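Local coordinates for salicylaldehyde dehydrogenase NahF (Pseudomonas putida, PDB 4JZ6), which oxidises salicylaldehyde to salicylate with NAD+ in naphthalene degradation, and accepts a broad range of other aldehydes, at the interface of chains A and B. Sequence-based numbering; all coordinates share one arbitrary frame. Chains: chain A/B, Salicylaldehyde dehydrogenase NahF.

The interface of chains A and B. Residues chain A 445-449, 462; chain B 486-490.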
# COMPACT_ATOMS: atom_id res chain seq x y z
N TYR A 445 -13.95 -9.65 4.59
CA TYR A 445 -14.44 -8.30 4.84
C TYR A 445 -13.56 -7.53 5.81
O TYR A 445 -13.02 -8.10 6.77
CB TYR A 445 -15.90 -8.35 5.33
CG TYR A 445 -16.85 -8.75 4.21
CD1 TYR A 445 -17.56 -7.79 3.50
CD2 TYR A 445 -16.99 -10.08 3.84
CE1 TYR A 445 -18.40 -8.15 2.46
CE2 TYR A 445 -17.82 -10.45 2.80
CZ TYR A 445 -18.53 -9.49 2.12
OH TYR A 445 -19.36 -9.85 1.09
N GLY A 446 -13.38 -6.24 5.55
CA GLY A 446 -12.59 -5.39 6.41
C GLY A 446 -13.24 -5.23 7.77
O GLY A 446 -12.55 -5.06 8.78
N CYS A 447 -14.57 -5.27 7.81
CA CYS A 447 -15.32 -5.15 9.06
C CYS A 447 -16.36 -6.26 9.18
O CYS A 447 -17.19 -6.44 8.28
CB CYS A 447 -16.01 -3.79 9.13
SG CYS A 447 -14.94 -2.40 8.72
N VAL A 448 -16.31 -7.00 10.29
CA VAL A 448 -17.29 -8.05 10.58
C VAL A 448 -17.95 -7.78 11.93
O VAL A 448 -17.27 -7.60 12.94
CB VAL A 448 -16.65 -9.45 10.59
CG1 VAL A 448 -17.65 -10.49 11.02
CG2 VAL A 448 -16.08 -9.78 9.22
N HIS A 449 -19.28 -7.73 11.95
CA HIS A 449 -19.99 -7.43 13.19
C HIS A 449 -20.91 -8.56 13.63
O HIS A 449 -21.95 -8.81 13.00
CB HIS A 449 -20.75 -6.11 13.06
CG HIS A 449 -19.86 -4.96 12.71
ND1 HIS A 449 -18.88 -4.49 13.56
CD2 HIS A 449 -19.79 -4.20 11.59
CE1 HIS A 449 -18.25 -3.48 12.98
NE2 HIS A 449 -18.78 -3.29 11.79
N PRO A 462 -9.58 0.24 12.92
CA PRO A 462 -9.20 0.43 11.52
C PRO A 462 -10.41 0.32 10.62
O PRO A 462 -11.24 -0.57 10.82
CB PRO A 462 -8.24 -0.73 11.26
CG PRO A 462 -8.62 -1.76 12.24
CD PRO A 462 -9.01 -1.00 13.47
N LEU B 486 -6.24 -7.37 7.67
CA LEU B 486 -6.56 -6.79 8.96
C LEU B 486 -8.07 -6.63 9.04
O LEU B 486 -8.66 -5.88 8.26
CB LEU B 486 -5.86 -5.44 9.16
CG LEU B 486 -6.19 -4.73 10.48
CD1 LEU B 486 -5.63 -5.49 11.66
CD2 LEU B 486 -5.67 -3.30 10.46
N LYS B 487 -8.69 -7.33 9.97
CA LYS B 487 -10.14 -7.33 10.09
C LYS B 487 -10.58 -6.73 11.42
O LYS B 487 -10.05 -7.09 12.48
CB LYS B 487 -10.68 -8.75 9.93
CG LYS B 487 -12.18 -8.86 10.15
CD LYS B 487 -12.63 -10.30 10.04
CE LYS B 487 -12.53 -10.82 8.61
NZ LYS B 487 -12.85 -12.28 8.52
N TRP B 488 -11.53 -5.81 11.36
CA TRP B 488 -12.10 -5.25 12.57
C TRP B 488 -13.35 -6.06 12.88
O TRP B 488 -14.30 -6.07 12.09
CB TRP B 488 -12.46 -3.78 12.38
CG TRP B 488 -13.21 -3.19 13.54
CD1 TRP B 488 -13.01 -3.44 14.87
CD2 TRP B 488 -14.31 -2.26 13.47
NE1 TRP B 488 -13.90 -2.72 15.63
CE2 TRP B 488 -14.71 -1.99 14.79
CE3 TRP B 488 -14.97 -1.63 12.41
CZ2 TRP B 488 -15.75 -1.11 15.09
CZ3 TRP B 488 -16.01 -0.75 12.71
CH2 TRP B 488 -16.39 -0.50 14.03
N LEU B 489 -13.33 -6.75 14.02
CA LEU B 489 -14.44 -7.62 14.41
C LEU B 489 -15.06 -7.20 15.74
O LEU B 489 -14.36 -6.88 16.70
CB LEU B 489 -13.98 -9.08 14.48
CG LEU B 489 -15.05 -10.12 14.80
CD1 LEU B 489 -14.88 -11.34 13.90
CD2 LEU B 489 -14.98 -10.53 16.26
N THR B 490 -16.39 -7.20 15.79
CA THR B 490 -17.09 -6.90 17.02
C THR B 490 -17.99 -8.05 17.42
O THR B 490 -18.51 -8.77 16.57
CB THR B 490 -17.96 -5.63 16.89
OG1 THR B 490 -18.89 -5.80 15.81
CG2 THR B 490 -17.08 -4.42 16.64
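A:His449 and B:Trp488 meet edge to face where strand 485-491 of chain B adds itself, parallel, to strand 447-450 of chain A, the sheet extension across subunits typical of aldehyde dehydrogenase dimers. The imidazole points CE1 at one face of the indole, 3.5 Å from CZ3 near the rim of the six-membered ring, with the ring planes at 86°. ND1 of the same imidazole shares a hydrogen bond of 2.6 Å with the hydroxyl OG1 of B:Thr490, whose donor the structure alone does not show. Replacing the histidine by an alanine here would probably leave that hydroxyl without its mate across the interface and open a gap against the indole face.

The threonine hydroxyl sits between its own backbone N and carbonyl carbon (chi1 57°), which turns it toward the imidazole and leaves methyl CG2 beside ND1 and CE1. With CG anti to the backbone N (chi1 173°), the indole of B:Trp488 turns one face to the imidazole. The thiol SG of A:Cys447 meets CE3 3.8 Å away, close to the level of the ring and not over that face. On the opposite side of the paired strands, CG2 of A:Val448 rests on the aliphatic stem of B:Lys487, 3.6 Å from CD.

Backbone bonds set the register beneath these side chains. B:Trp488 N donates to A:Gly446 O, A:Val448 N to B:Trp488 O at 2.9 Å, and B:Thr490 N to A:Val448 O at 3.0 Å. The ring of A:Pro462 abuts methyl CD2 of B:Leu486, CB standing 3.7 Å away. The patch centre lies about 11 Å from the predicted active-site A:Glu267. The two-fold axis repeats the patch with chains exchanged.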